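Local coordinates for SIR4-interacting protein SIF2 (Saccharomyces cerevisiae, PDB 1R5M) that acts as a WD40-repeat subunit of the Set3C corepressor complex and antagonizes telomeric silencing in yeast, at residues A[67-75]-A[87-98]. Sequence-based numbering, arbitrary orientation.
Sequences NSVARLARI and KLTIIAELRHPF. With SO4 (sulfate ion), chain B.
Arg71 reaches Glu93 with its chain extended from CG to NE, while Arg95, its CG anti to the backbone N (chi1 -159°), bends at chi3 to lay its guanidinium over Val69, CG2 above the centre of one face. Both arginines project from the outer antiparallel hairpin, strands 69-77 and 86-95, of a four-stranded beta-propeller blade. Arg71 and Glu93 run side by side, their planes 57° apart, in a salt bridge of 3.2 Å from NH2 to OE1; a water also joins Arg71 NE to OE1. Arg95 NH2 comes down on Glu93 OE2 from out of the carboxylate plane, at 2.8 Å. A sulfate, probably carried over from crystallisation, bridges the two guanidinium groups: O4 accepts from both NH2 atoms, O3 from Arg71 NH1, and O1 from Arg95 NH1 and Asn67 ND2. Arg71 NH1 also pairs with Glu65, so an alanine here would probably leave Glu65 and Glu93 OE1 without this mate and the sulfate without two donors. On the other face, Leu94 CD1 packs against Leu72 CG at 3.8 Å, the side chains crossing at about a right angle. A classic beta bulge sets Ile91 and Ala92 opposite Leu72, whose O accepts from Ile91 N at 2.7 Å and weakly from Ala92 N. Beyond the strands, Ser68 CB sits over the Phe98 ring, and Ser68 OG donates to His96 O at 2.7 Å from above the carbonyl plane.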
ATOM      1  N   ASN A  67       7.454 -16.087 -10.843  1.00 13.09           N
ATOM      2  CA  ASN A  67       7.769 -17.500 -10.656  1.00 13.49           C
ATOM      3  C   ASN A  67       7.827 -17.987  -9.206  1.00 12.64           C
ATOM      4  O   ASN A  67       8.802 -18.616  -8.794  1.00 13.54           O
ATOM      5  CB  ASN A  67       9.082 -17.848 -11.365  1.00 14.70           C
ATOM      6  CG  ASN A  67       9.309 -19.347 -11.462  1.00 17.02           C
ATOM      7  OD1 ASN A  67       8.378 -20.104 -11.736  1.00 19.72           O
ATOM      8  ND2 ASN A  67      10.545 -19.778 -11.248  1.00 19.78           N
ATOM      9  N   SER A  68       6.781 -17.688  -8.441  1.00 12.33           N
ATOM     10  CA  SER A  68       6.687 -18.135  -7.049  1.00 12.29           C
ATOM     11  C   SER A  68       7.940 -17.799  -6.244  1.00 12.55           C
ATOM     12  O   SER A  68       8.420 -18.606  -5.442  1.00 13.34           O
ATOM     13  CB  SER A  68       6.440 -19.650  -7.029  1.00 12.25           C
ATOM     14  OG  SER A  68       5.862 -20.079  -5.805  1.00 11.42           O
ATOM     15  N   VAL A  69       8.457 -16.591  -6.442  1.00 11.40           N
ATOM     16  CA  VAL A  69       9.661 -16.170  -5.747  1.00 11.23           C
ATOM     17  C   VAL A  69       9.736 -14.653  -5.615  1.00 11.75           C
ATOM     18  O   VAL A  69       9.246 -13.915  -6.472  1.00 11.57           O
ATOM     19  CB  VAL A  69      10.933 -16.671  -6.499  1.00 12.16           C
ATOM     20  CG1 VAL A  69      11.029 -16.006  -7.873  1.00 12.86           C
ATOM     21  CG2 VAL A  69      12.182 -16.384  -5.682  1.00 12.21           C
ATOM     22  N   ALA A  70      10.329 -14.203  -4.515  1.00 11.33           N
ATOM     23  CA  ALA A  70      10.537 -12.786  -4.260  1.00 12.16           C
ATOM     24  C   ALA A  70      12.027 -12.676  -3.980  1.00 11.62           C
ATOM     25  O   ALA A  70      12.687 -13.677  -3.717  1.00 11.87           O
ATOM     26  CB  ALA A  70       9.731 -12.327  -3.044  1.00 10.70           C
ATOM     27  N   ARG A  71      12.566 -11.469  -4.050  1.00 10.59           N
ATOM     28  CA  ARG A  71      13.982 -11.288  -3.787  1.00 10.93           C
ATOM     29  C   ARG A  71      14.241 -10.059  -2.938  1.00 11.77           C
ATOM     30  O   ARG A  71      13.472  -9.094  -2.960  1.00 12.07           O
ATOM     31  CB  ARG A  71      14.764 -11.173  -5.104  1.00 12.12           C
ATOM     32  CG  ARG A  71      15.023 -12.509  -5.798  1.00 13.55           C
ATOM     33  CD  ARG A  71      15.869 -12.334  -7.055  1.00 15.22           C
ATOM     34  NE  ARG A  71      16.472 -13.593  -7.494  1.00 16.73           N
ATOM     35  CZ  ARG A  71      15.827 -14.558  -8.146  1.00 17.75           C
ATOM     36  NH1 ARG A  71      14.545 -14.424  -8.455  1.00 18.80           N
ATOM     37  NH2 ARG A  71      16.466 -15.671  -8.479  1.00 19.03           N
ATOM     38  N   LEU A  72      15.313 -10.119  -2.160  1.00 11.72           N
ATOM     39  CA  LEU A  72      15.729  -8.996  -1.344  1.00 11.34           C
ATOM     40  C   LEU A  72      16.976  -8.505  -2.065  1.00 12.68           C
ATOM     41  O   LEU A  72      17.842  -9.302  -2.425  1.00 12.40           O
ATOM     42  CB  LEU A  72      16.067  -9.443   0.082  1.00 12.27           C
ATOM     43  CG  LEU A  72      14.896 -10.011   0.892  1.00 11.56           C
ATOM     44  CD1 LEU A  72      15.364 -10.328   2.306  1.00 12.13           C
ATOM     45  CD2 LEU A  72      13.752  -9.000   0.928  1.00 11.31           C
ATOM     46  N   ALA A  73      17.054  -7.203  -2.306  1.00 12.90           N
ATOM     47  CA  ALA A  73      18.199  -6.649  -3.006  1.00 14.82           C
ATOM     48  C   ALA A  73      18.680  -5.364  -2.369  1.00 15.31           C
ATOM     49  O   ALA A  73      17.931  -4.664  -1.688  1.00 14.17           O
ATOM     50  CB  ALA A  73      17.845  -6.396  -4.465  1.00 15.66           C
ATOM     51  N   ARG A  74      19.950  -5.065  -2.596  1.00 16.48           N
ATOM     52  CA  ARG A  74      20.543  -3.855  -2.073  1.00 17.99           C
ATOM     53  C   ARG A  74      20.985  -3.011  -3.259  1.00 17.86           C
ATOM     54  O   ARG A  74      21.537  -3.526  -4.234  1.00 17.13           O
ATOM     55  CB  ARG A  74      21.734  -4.202  -1.181  1.00 20.98           C
ATOM     56  CG  ARG A  74      22.409  -3.017  -0.523  1.00 25.96           C
ATOM     57  CD  ARG A  74      23.075  -3.469   0.764  1.00 31.28           C
ATOM     58  NE  ARG A  74      23.767  -4.739   0.583  1.00 34.71           N
ATOM     59  CZ  ARG A  74      23.942  -5.638   1.547  1.00 36.15           C
ATOM     60  NH1 ARG A  74      23.472  -5.406   2.765  1.00 37.54           N
ATOM     61  NH2 ARG A  74      24.581  -6.771   1.290  1.00 37.18           N
ATOM     62  N   ILE A  75      20.704  -1.717  -3.186  1.00 17.43           N
ATOM     63  CA  ILE A  75      21.086  -0.793  -4.242  1.00 20.65           C
ATOM     64  C   ILE A  75      21.972   0.284  -3.634  1.00 23.69           C
ATOM     65  O   ILE A  75      21.517   1.082  -2.813  1.00 24.47           O
ATOM     66  CB  ILE A  75      19.851  -0.131  -4.885  1.00 20.73           C
ATOM     67  CG1 ILE A  75      19.030  -1.189  -5.629  1.00 21.53           C
ATOM     68  CG2 ILE A  75      20.288   0.984  -5.833  1.00 20.17           C
ATOM     69  CD1 ILE A  75      17.748  -0.663  -6.232  1.00 25.03           C
ATOM     70  N   LYS A  87      24.894   0.100  -8.142  1.00 28.79           N
ATOM     71  CA  LYS A  87      25.100  -1.339  -8.110  1.00 26.91           C
ATOM     72  C   LYS A  87      23.942  -2.082  -7.451  1.00 24.74           C
ATOM     73  O   LYS A  87      23.519  -1.742  -6.347  1.00 23.74           O
ATOM     74  CB  LYS A  87      26.402  -1.649  -7.366  1.00 28.60           C
ATOM     75  CG  LYS A  87      26.753  -3.123  -7.270  1.00 30.98           C
ATOM     76  CD  LYS A  87      27.999  -3.317  -6.416  1.00 33.44           C
ATOM     77  CE  LYS A  87      28.340  -4.788  -6.250  1.00 35.08           C
ATOM     78  NZ  LYS A  87      29.490  -4.979  -5.322  1.00 36.96           N
ATOM     79  N   LEU A  88      23.437  -3.095  -8.148  1.00 22.37           N
ATOM     80  CA  LEU A  88      22.343  -3.922  -7.654  1.00 21.27           C
ATOM     81  C   LEU A  88      22.906  -5.271  -7.220  1.00 20.07           C
ATOM     82  O   LEU A  88      23.521  -5.979  -8.020  1.00 20.63           O
ATOM     83  CB  LEU A  88      21.308  -4.143  -8.760  1.00 21.96           C
ATOM     84  CG  LEU A  88      20.206  -5.167  -8.476  1.00 22.31           C
ATOM     85  CD1 LEU A  88      19.277  -4.641  -7.397  1.00 20.32           C
ATOM     86  CD2 LEU A  88      19.430  -5.446  -9.755  1.00 22.58           C
ATOM     87  N   THR A  89      22.702  -5.620  -5.955  1.00 18.48           N
ATOM     88  CA  THR A  89      23.184  -6.890  -5.428  1.00 19.27           C
ATOM     89  C   THR A  89      22.037  -7.641  -4.765  1.00 17.96           C
ATOM     90  O   THR A  89      21.329  -7.086  -3.927  1.00 19.45           O
ATOM     91  CB  THR A  89      24.301  -6.677  -4.387  1.00 20.35           C
ATOM     92  OG1 THR A  89      25.403  -5.994  -5.001  1.00 24.40           O
ATOM     93  CG2 THR A  89      24.783  -8.014  -3.841  1.00 22.92           C
ATOM     94  N   ILE A  90      21.848  -8.901  -5.146  1.00 17.35           N
ATOM     95  CA  ILE A  90      20.782  -9.713  -4.567  1.00 18.08           C
ATOM     96  C   ILE A  90      21.222 -10.255  -3.212  1.00 18.60           C
ATOM     97  O   ILE A  90      22.244 -10.937  -3.103  1.00 20.30           O
ATOM     98  CB  ILE A  90      20.409 -10.898  -5.486  1.00 18.60           C
ATOM     99  CG1 ILE A  90      20.011 -10.380  -6.869  1.00 20.00           C
ATOM    100  CG2 ILE A  90      19.262 -11.694  -4.871  1.00 18.84           C
ATOM    101  CD1 ILE A  90      18.837  -9.417  -6.863  1.00 21.49           C
ATOM    102  N   ILE A  91      20.443  -9.939  -2.183  1.00 16.83           N
ATOM    103  CA  ILE A  91      20.727 -10.371  -0.819  1.00 16.91           C
ATOM    104  C   ILE A  91      20.234 -11.790  -0.568  1.00 16.40           C
ATOM    105  O   ILE A  91      20.902 -12.582   0.104  1.00 16.65           O
ATOM    106  CB  ILE A  91      20.056  -9.423   0.206  1.00 18.19           C
ATOM    107  CG1 ILE A  91      20.678  -8.027   0.104  1.00 19.85           C
ATOM    108  CG2 ILE A  91      20.207  -9.977   1.616  1.00 19.87           C
ATOM    109  CD1 ILE A  91      19.979  -6.975   0.945  1.00 21.23           C
ATOM    110  N   ALA A  92      19.065 -12.114  -1.110  1.00 14.90           N
ATOM    111  CA  ALA A  92      18.497 -13.439  -0.918  1.00 14.77           C
ATOM    112  C   ALA A  92      17.279 -13.702  -1.787  1.00 14.99           C
ATOM    113  O   ALA A  92      16.621 -12.776  -2.263  1.00 15.28           O
ATOM    114  CB  ALA A  92      18.122 -13.627   0.550  1.00 16.84           C
ATOM    115  N   GLU A  93      16.998 -14.983  -1.988  1.00 14.03           N
ATOM    116  CA  GLU A  93      15.842 -15.419  -2.751  1.00 14.16           C
ATOM    117  C   GLU A  93      14.837 -15.934  -1.721  1.00 13.74           C
ATOM    118  O   GLU A  93      15.193 -16.716  -0.834  1.00 15.24           O
ATOM    119  CB  GLU A  93      16.223 -16.544  -3.718  1.00 15.69           C
ATOM    120  CG  GLU A  93      17.285 -16.151  -4.734  1.00 20.30           C
ATOM    121  CD  GLU A  93      17.652 -17.285  -5.678  1.00 22.63           C
ATOM    122  OE1 GLU A  93      18.571 -17.095  -6.503  1.00 25.99           O
ATOM    123  OE2 GLU A  93      17.025 -18.363  -5.601  1.00 23.42           O
ATOM    124  N   LEU A  94      13.596 -15.474  -1.829  1.00 12.01           N
ATOM    125  CA  LEU A  94      12.529 -15.881  -0.921  1.00 11.23           C
ATOM    126  C   LEU A  94      11.558 -16.689  -1.776  1.00 12.13           C
ATOM    127  O   LEU A  94      10.585 -16.156  -2.312  1.00 13.01           O
ATOM    128  CB  LEU A  94      11.838 -14.644  -0.342  1.00 10.43           C
ATOM    129  CG  LEU A  94      12.758 -13.518   0.153  1.00 10.77           C
ATOM    130  CD1 LEU A  94      11.899 -12.400   0.722  1.00 10.95           C
ATOM    131  CD2 LEU A  94      13.736 -14.035   1.210  1.00 10.23           C
ATOM    132  N   ARG A  95      11.829 -17.983  -1.896  1.00 12.94           N
ATOM    133  CA  ARG A  95      11.019 -18.848  -2.740  1.00 12.24           C
ATOM    134  C   ARG A  95       9.901 -19.609  -2.036  1.00 12.31           C
ATOM    135  O   ARG A  95      10.044 -20.035  -0.890  1.00 14.59           O
ATOM    136  CB  ARG A  95      11.944 -19.835  -3.463  1.00 14.79           C
ATOM    137  CG  ARG A  95      11.357 -20.464  -4.718  1.00 15.83           C
ATOM    138  CD  ARG A  95      12.418 -21.285  -5.452  1.00 17.94           C
ATOM    139  NE  ARG A  95      13.584 -20.485  -5.835  1.00 19.17           N
ATOM    140  CZ  ARG A  95      13.664 -19.741  -6.936  1.00 19.27           C
ATOM    141  NH1 ARG A  95      12.647 -19.684  -7.784  1.00 19.03           N
ATOM    142  NH2 ARG A  95      14.769 -19.054  -7.193  1.00 19.23           N
ATOM    143  N   HIS A  96       8.777 -19.752  -2.737  1.00 11.44           N
ATOM    144  CA  HIS A  96       7.624 -20.496  -2.238  1.00 10.60           C
ATOM    145  C   HIS A  96       7.495 -21.734  -3.121  1.00 11.70           C
ATOM    146  O   HIS A  96       7.570 -21.640  -4.342  1.00 12.77           O
ATOM    147  CB  HIS A  96       6.332 -19.683  -2.377  1.00 10.10           C
ATOM    148  CG  HIS A  96       6.204 -18.552  -1.405  1.00 10.61           C
ATOM    149  ND1 HIS A  96       5.255 -18.537  -0.407  1.00 10.04           N
ATOM    150  CD2 HIS A  96       6.865 -17.374  -1.313  1.00 10.92           C
ATOM    151  CE1 HIS A  96       5.332 -17.396   0.255  1.00 10.56           C
ATOM    152  NE2 HIS A  96       6.300 -16.672  -0.277  1.00 11.14           N
ATOM    153  N   PRO A  97       7.317 -22.913  -2.519  1.00 12.55           N
ATOM    154  CA  PRO A  97       7.182 -24.109  -3.355  1.00 13.12           C
ATOM    155  C   PRO A  97       5.823 -24.084  -4.051  1.00 13.90           C
ATOM    156  O   PRO A  97       4.908 -23.396  -3.602  1.00 16.33           O
ATOM    157  CB  PRO A  97       7.288 -25.244  -2.341  1.00 14.72           C
ATOM    158  CG  PRO A  97       6.653 -24.644  -1.117  1.00 16.92           C
ATOM    159  CD  PRO A  97       7.252 -23.252  -1.088  1.00 13.02           C
ATOM    160  N   PHE A  98       5.690 -24.800  -5.162  1.00 12.88           N
ATOM    161  CA  PHE A  98       4.401 -24.855  -5.826  1.00 14.06           C
ATOM    162  C   PHE A  98       3.597 -25.881  -5.041  1.00 14.09           C
ATOM    163  O   PHE A  98       4.166 -26.837  -4.512  1.00 14.09           O
ATOM    164  CB  PHE A  98       4.544 -25.281  -7.287  1.00 16.34           C
ATOM    165  CG  PHE A  98       5.096 -24.200  -8.173  1.00 18.63           C
ATOM    166  CD1 PHE A  98       6.466 -23.999  -8.281  1.00 21.22           C
ATOM    167  CD2 PHE A  98       4.239 -23.365  -8.881  1.00 21.07           C
ATOM    168  CE1 PHE A  98       6.978 -22.980  -9.082  1.00 21.34           C
ATOM    169  CE2 PHE A  98       4.742 -22.342  -9.684  1.00 22.45           C
ATOM    170  CZ  PHE A  98       6.114 -22.152  -9.782  1.00 20.47           C
TER
HETATM  171  S   SO4 B1001      14.040 -17.686 -10.727  0.98 25.04           S
HETATM  172  O1  SO4 B1001      12.809 -18.437 -10.418  0.93 27.25           O
HETATM  173  O2  SO4 B1001      14.501 -18.037 -12.084  0.73 27.55           O
HETATM  174  O3  SO4 B1001      13.766 -16.238 -10.654  0.70 27.66           O
HETATM  175  O4  SO4 B1001      15.093 -18.026  -9.752  0.75 27.30           O
HETATM  176  O   HOH W   1      10.038 -21.051  -8.049  1.00 19.48           O
HETATM  177  O   HOH W   2      19.132 -14.556  -7.166  1.00 23.04           O